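PDB 2FJK: fructose-bisphosphate aldolase from Thermus caldophilus, which belongs to the class II fructose-bisphosphate aldolases, enzymes built on a TIM-barrel fold, and is modelled here with 1,3-dihydroxyacetonephosphate bound. Local coordinates for residues A[180-194]-A[228-242]. Sequence-based numbering, arbitrary orientation.
Sequences AYKGKGRPFIDHPRL and IGEASGIHPEDIKKA
Tyr-181 and Ser-232 form a single backbone bridge: Ser-232 N donates to Ala-180 O (2.8 Å), Ser-232 O accepts from Lys-182 N (2.9 Å), and from there the two segments run on side by side into helices 191-200 and 236-244. Ser-232 OG sits between Gly-183 O, at 2.7 Å, and Gly-185 O, within hydrogen-bonding distance of both. Farther along, Asp-238 collects the polar groups. Arg-186, with CG anti to the backbone N (chi1 177°) and the chain extended, reaches it side-on: NE binds Asp-238 OD2 at 2.7 Å and NH2 binds OD1, both from above the carboxylate plane. His-191 NE2 donates to Asp-238 OD1 at 2.5 Å, on the anti side and across the carboxylate plane from Arg-186 NH2, while Lys-241 CD lies centred over one imidazole face in a CH-pi contact. The Arg-186 guanidinium also stacks on the His-235 ring, planes 20° apart, and a water joins Pro-187 O, His-235 N and Asp-238 OD2. Gripped this way, the buried carboxylate is probably kept ionised. Ile-234 CD1 packs against Pro-187 CG and Ile-189 CD1. Lys-182 lays its CD on Ile-234 CG1 and Gly-233 CA; its NZ, hydrogen-bonded to Ser-177 O, forms a salt bridge with 1,3-dihydroxyacetonephosphate, so these helix-leading loops supply a residue of the TIM barrel's ligand pocket.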
loop_
_atom_site.group_PDB
_atom_site.type_symbol
_atom_site.label_atom_id
_atom_site.label_comp_id
_atom_site.label_asym_id
_atom_site.label_seq_id
_atom_site.Cartn_x
_atom_site.Cartn_y
_atom_site.Cartn_z
ATOM N N ALA A 180 -25.635 -2.500 26.253
ATOM C CA ALA A 180 -25.402 -2.070 27.626
ATOM C C ALA A 180 -26.362 -2.680 28.660
ATOM O O ALA A 180 -26.299 -2.333 29.837
ATOM C CB ALA A 180 -25.466 -0.556 27.697
ATOM N N TYR A 181 -27.243 -3.578 28.235
ATOM C CA TYR A 181 -28.191 -4.187 29.173
ATOM C C TYR A 181 -28.088 -5.698 29.143
ATOM O O TYR A 181 -28.968 -6.381 28.621
ATOM C CB TYR A 181 -29.621 -3.747 28.838
ATOM C CG TYR A 181 -29.763 -2.246 28.757
ATOM C CD1 TYR A 181 -29.866 -1.594 27.525
ATOM C CD2 TYR A 181 -29.761 -1.470 29.917
ATOM C CE1 TYR A 181 -29.963 -0.199 27.454
ATOM C CE2 TYR A 181 -29.856 -0.091 29.860
ATOM C CZ TYR A 181 -29.955 0.539 28.629
ATOM O OH TYR A 181 -30.025 1.908 28.588
ATOM N N LYS A 182 -27.013 -6.211 29.731
ATOM C CA LYS A 182 -26.751 -7.644 29.748
ATOM C C LYS A 182 -27.499 -8.468 30.796
ATOM O O LYS A 182 -27.348 -9.685 30.839
ATOM C CB LYS A 182 -25.238 -7.870 29.873
ATOM C CG LYS A 182 -24.436 -7.104 28.819
ATOM C CD LYS A 182 -22.956 -7.461 28.838
ATOM C CE LYS A 182 -22.177 -6.611 27.852
ATOM N NZ LYS A 182 -22.760 -6.679 26.477
ATOM N N GLY A 183 -28.305 -7.818 31.632
ATOM C CA GLY A 183 -29.056 -8.550 32.646
ATOM C C GLY A 183 -29.122 -7.908 34.026
ATOM O O GLY A 183 -28.146 -7.322 34.491
ATOM N N LYS A 184 -30.274 -8.016 34.687
ATOM C CA LYS A 184 -30.434 -7.438 36.021
ATOM C C LYS A 184 -29.349 -7.970 36.952
ATOM O O LYS A 184 -29.069 -9.169 36.977
ATOM C CB LYS A 184 -31.814 -7.766 36.599
ATOM C CG LYS A 184 -32.974 -7.082 35.887
ATOM C CD LYS A 184 -34.276 -7.243 36.668
ATOM C CE LYS A 184 -35.434 -6.518 35.986
ATOM N NZ LYS A 184 -36.715 -6.668 36.742
ATOM N N GLY A 185 -28.742 -7.076 37.720
ATOM C CA GLY A 185 -27.683 -7.504 38.610
ATOM C C GLY A 185 -26.594 -8.147 37.771
ATOM O O GLY A 185 -26.477 -7.865 36.578
ATOM N N ARG A 186 -25.800 -9.017 38.386
ATOM C CA ARG A 186 -24.725 -9.695 37.677
ATOM C C ARG A 186 -25.297 -10.781 36.775
ATOM O O ARG A 186 -25.811 -11.790 37.253
ATOM C CB ARG A 186 -23.742 -10.303 38.680
ATOM C CG ARG A 186 -22.602 -11.106 38.073
ATOM C CD ARG A 186 -21.606 -11.492 39.162
ATOM N NE ARG A 186 -20.559 -12.398 38.699
ATOM C CZ ARG A 186 -19.534 -12.792 39.453
ATOM N NH1 ARG A 186 -19.427 -12.357 40.701
ATOM N NH2 ARG A 186 -18.613 -13.611 38.962
ATOM N N PRO A 187 -25.223 -10.580 35.452
ATOM C CA PRO A 187 -25.740 -11.558 34.490
ATOM C C PRO A 187 -25.070 -12.918 34.651
ATOM O O PRO A 187 -23.850 -13.015 34.722
ATOM C CB PRO A 187 -25.444 -10.902 33.138
ATOM C CG PRO A 187 -24.247 -10.059 33.422
ATOM C CD PRO A 187 -24.582 -9.451 34.757
ATOM N N PHE A 188 -25.879 -13.967 34.707
ATOM C CA PHE A 188 -25.356 -15.316 34.887
ATOM C C PHE A 188 -24.524 -15.844 33.727
ATOM O O PHE A 188 -24.933 -15.795 32.573
ATOM C CB PHE A 188 -26.498 -16.301 35.145
ATOM C CG PHE A 188 -26.039 -17.725 35.305
ATOM C CD1 PHE A 188 -25.305 -18.111 36.423
ATOM C CD2 PHE A 188 -26.318 -18.672 34.326
ATOM C CE1 PHE A 188 -24.855 -19.420 36.566
ATOM C CE2 PHE A 188 -25.872 -19.984 34.457
ATOM C CZ PHE A 188 -25.139 -20.360 35.578
ATOM N N ILE A 189 -23.353 -16.369 34.052
ATOM C CA ILE A 189 -22.479 -16.944 33.047
ATOM C C ILE A 189 -22.369 -18.428 33.358
ATOM O O ILE A 189 -21.956 -18.808 34.453
ATOM C CB ILE A 189 -21.073 -16.318 33.089
ATOM C CG1 ILE A 189 -21.179 -14.791 33.041
ATOM C CG2 ILE A 189 -20.239 -16.856 31.941
ATOM C CD1 ILE A 189 -22.000 -14.253 31.898
ATOM N N ASP A 190 -22.746 -19.261 32.397
ATOM C CA ASP A 190 -22.705 -20.707 32.572
ATOM C C ASP A 190 -21.275 -21.223 32.482
ATOM O O ASP A 190 -20.858 -21.738 31.447
ATOM C CB ASP A 190 -23.560 -21.384 31.499
ATOM C CG ASP A 190 -24.051 -22.747 31.925
ATOM O OD1 ASP A 190 -23.231 -23.540 32.432
ATOM O OD2 ASP A 190 -25.256 -23.027 31.745
ATOM N N HIS A 191 -20.527 -21.091 33.570
ATOM C CA HIS A 191 -19.137 -21.534 33.587
ATOM C C HIS A 191 -18.959 -23.039 33.416
ATOM O O HIS A 191 -18.047 -23.481 32.717
ATOM C CB HIS A 191 -18.456 -21.061 34.871
ATOM C CG HIS A 191 -18.206 -19.584 34.906
ATOM N ND1 HIS A 191 -17.433 -18.939 33.963
ATOM C CD2 HIS A 191 -18.613 -18.629 35.776
ATOM C CE1 HIS A 191 -17.371 -17.651 34.252
ATOM N NE2 HIS A 191 -18.078 -17.435 35.348
ATOM N N PRO A 192 -19.827 -23.850 34.046
ATOM C CA PRO A 192 -19.695 -25.302 33.903
ATOM C C PRO A 192 -19.863 -25.685 32.443
ATOM O O PRO A 192 -19.154 -26.545 31.928
ATOM C CB PRO A 192 -20.831 -25.840 34.772
ATOM C CG PRO A 192 -20.952 -24.795 35.831
ATOM C CD PRO A 192 -20.872 -23.521 35.030
ATOM N N ARG A 193 -20.820 -25.033 31.790
ATOM C CA ARG A 193 -21.100 -25.276 30.384
ATOM C C ARG A 193 -19.856 -24.958 29.555
ATOM O O ARG A 193 -19.482 -25.709 28.658
ATOM C CB ARG A 193 -22.257 -24.390 29.931
ATOM C CG ARG A 193 -22.798 -24.739 28.575
ATOM C CD ARG A 193 -23.943 -23.831 28.183
ATOM N NE ARG A 193 -24.836 -24.538 27.276
ATOM C CZ ARG A 193 -25.792 -25.370 27.670
ATOM N NH1 ARG A 193 -25.994 -25.587 28.962
ATOM N NH2 ARG A 193 -26.519 -26.012 26.769
ATOM N N LEU A 194 -19.218 -23.831 29.860
ATOM C CA LEU A 194 -18.012 -23.431 29.144
ATOM C C LEU A 194 -16.950 -24.514 29.352
ATOM O O LEU A 194 -16.266 -24.930 28.414
ATOM C CB LEU A 194 -17.513 -22.084 29.677
ATOM C CG LEU A 194 -16.232 -21.495 29.072
ATOM C CD1 LEU A 194 -16.341 -21.422 27.545
ATOM C CD2 LEU A 194 -16.005 -20.113 29.657
ATOM N N ILE A 228 -29.239 6.901 29.959
ATOM C CA ILE A 228 -28.907 5.494 29.789
ATOM C C ILE A 228 -29.615 4.802 30.960
ATOM O O ILE A 228 -29.765 5.391 32.030
ATOM C CB ILE A 228 -27.381 5.250 29.874
ATOM C CG1 ILE A 228 -27.072 3.797 29.498
ATOM C CG2 ILE A 228 -26.874 5.552 31.283
ATOM C CD1 ILE A 228 -25.595 3.473 29.420
ATOM N N GLY A 229 -30.056 3.568 30.766
ATOM C CA GLY A 229 -30.765 2.884 31.836
ATOM C C GLY A 229 -29.898 2.154 32.843
ATOM O O GLY A 229 -28.792 2.592 33.176
ATOM N N GLU A 230 -30.415 1.040 33.352
ATOM C CA GLU A 230 -29.675 0.237 34.308
ATOM C C GLU A 230 -28.627 -0.554 33.542
ATOM O O GLU A 230 -28.745 -1.767 33.379
ATOM C CB GLU A 230 -30.597 -0.737 35.039
ATOM C CG GLU A 230 -31.652 -0.099 35.905
ATOM C CD GLU A 230 -32.271 -1.100 36.857
ATOM O OE1 GLU A 230 -31.544 -1.592 37.751
ATOM O OE2 GLU A 230 -33.477 -1.400 36.709
ATOM N N ALA A 231 -27.611 0.145 33.054
ATOM C CA ALA A 231 -26.548 -0.503 32.311
ATOM C C ALA A 231 -25.978 -1.598 33.189
ATOM O O ALA A 231 -25.762 -1.397 34.383
ATOM C CB ALA A 231 -25.468 0.502 31.956
ATOM N N SER A 232 -25.750 -2.760 32.596
ATOM C CA SER A 232 -25.207 -3.898 33.320
ATOM C C SER A 232 -24.337 -4.692 32.352
ATOM O O SER A 232 -24.802 -5.120 31.301
ATOM C CB SER A 232 -26.355 -4.766 33.855
ATOM O OG SER A 232 -25.868 -5.892 34.568
ATOM N N GLY A 233 -23.071 -4.870 32.697
ATOM C CA GLY A 233 -22.182 -5.609 31.821
ATOM C C GLY A 233 -21.724 -6.896 32.466
ATOM O O GLY A 233 -22.156 -7.217 33.571
ATOM N N ILE A 234 -20.852 -7.632 31.779
ATOM C CA ILE A 234 -20.339 -8.895 32.298
ATOM C C ILE A 234 -19.318 -8.612 33.389
ATOM O O ILE A 234 -18.425 -7.772 33.223
ATOM C CB ILE A 234 -19.674 -9.744 31.193
ATOM C CG1 ILE A 234 -20.639 -9.943 30.015
ATOM C CG2 ILE A 234 -19.252 -11.085 31.760
ATOM C CD1 ILE A 234 -21.945 -10.587 30.370
ATOM N N HIS A 235 -19.462 -9.311 34.509
ATOM C CA HIS A 235 -18.575 -9.136 35.650
ATOM C C HIS A 235 -17.134 -9.533 35.337
ATOM O O HIS A 235 -16.886 -10.578 34.739
ATOM C CB HIS A 235 -19.076 -9.966 36.828
ATOM C CG HIS A 235 -18.397 -9.640 38.119
ATOM N ND1 HIS A 235 -18.721 -8.530 38.869
ATOM C CD2 HIS A 235 -17.382 -10.254 38.772
ATOM C CE1 HIS A 235 -17.934 -8.473 39.929
ATOM N NE2 HIS A 235 -17.113 -9.507 39.893
ATOM N N PRO A 236 -16.163 -8.701 35.748
ATOM C CA PRO A 236 -14.740 -8.966 35.512
ATOM C C PRO A 236 -14.298 -10.365 35.944
ATOM O O PRO A 236 -13.553 -11.042 35.229
ATOM C CB PRO A 236 -14.045 -7.870 36.318
ATOM C CG PRO A 236 -15.000 -6.732 36.216
ATOM C CD PRO A 236 -16.348 -7.406 36.425
ATOM N N GLU A 237 -14.753 -10.801 37.113
ATOM C CA GLU A 237 -14.378 -12.124 37.604
ATOM C C GLU A 237 -14.866 -13.228 36.668
ATOM O O GLU A 237 -14.171 -14.225 36.460
ATOM C CB GLU A 237 -14.911 -12.334 39.024
ATOM C CG GLU A 237 -14.309 -11.362 40.050
ATOM C CD GLU A 237 -12.783 -11.417 40.094
ATOM O OE1 GLU A 237 -12.229 -12.532 40.232
ATOM O OE2 GLU A 237 -12.135 -10.346 39.999
ATOM N N ASP A 238 -16.051 -13.050 36.094
ATOM C CA ASP A 238 -16.577 -14.036 35.162
ATOM C C ASP A 238 -15.703 -14.061 33.922
ATOM O O ASP A 238 -15.509 -15.109 33.306
ATOM C CB ASP A 238 -18.024 -13.721 34.786
ATOM C CG ASP A 238 -18.993 -14.127 35.870
ATOM O OD1 ASP A 238 -18.861 -15.268 36.359
ATOM O OD2 ASP A 238 -19.880 -13.325 36.227
ATOM N N ILE A 239 -15.163 -12.904 33.560
ATOM C CA ILE A 239 -14.273 -12.842 32.408
ATOM C C ILE A 239 -12.999 -13.642 32.731
ATOM O O ILE A 239 -12.500 -14.395 31.900
ATOM C CB ILE A 239 -13.899 -11.374 32.066
ATOM C CG1 ILE A 239 -15.132 -10.633 31.538
ATOM C CG2 ILE A 239 -12.754 -11.341 31.035
ATOM C CD1 ILE A 239 -15.625 -11.120 30.177
ATOM N N LYS A 240 -12.488 -13.491 33.947
ATOM C CA LYS A 240 -11.273 -14.199 34.344
ATOM C C LYS A 240 -11.427 -15.720 34.343
ATOM O O LYS A 240 -10.600 -16.440 33.786
ATOM C CB LYS A 240 -10.820 -13.737 35.734
ATOM C CG LYS A 240 -10.187 -12.361 35.758
ATOM C CD LYS A 240 -9.842 -11.968 37.184
ATOM C CE LYS A 240 -9.177 -10.605 37.237
ATOM N NZ LYS A 240 -8.886 -10.197 38.641
ATOM N N LYS A 241 -12.484 -16.204 34.980
ATOM C CA LYS A 241 -12.733 -17.638 35.048
ATOM C C LYS A 241 -12.940 -18.174 33.640
ATOM O O LYS A 241 -12.337 -19.178 33.252
ATOM C CB LYS A 241 -13.973 -17.910 35.899
ATOM C CG LYS A 241 -14.221 -19.375 36.224
ATOM C CD LYS A 241 -15.393 -19.489 37.187
ATOM C CE LYS A 241 -15.623 -20.921 37.648
ATOM N NZ LYS A 241 -16.706 -20.993 38.673
ATOM N N ALA A 242 -13.786 -17.497 32.871
ATOM C CA ALA A 242 -14.061 -17.919 31.503
ATOM C C ALA A 242 -12.755 -18.042 30.728
ATOM O O ALA A 242 -12.565 -18.987 29.957
ATOM C CB ALA A 242 -14.996 -16.924 30.817
HETATM O O HOH W 1 -21.378 -11.288 34.970
#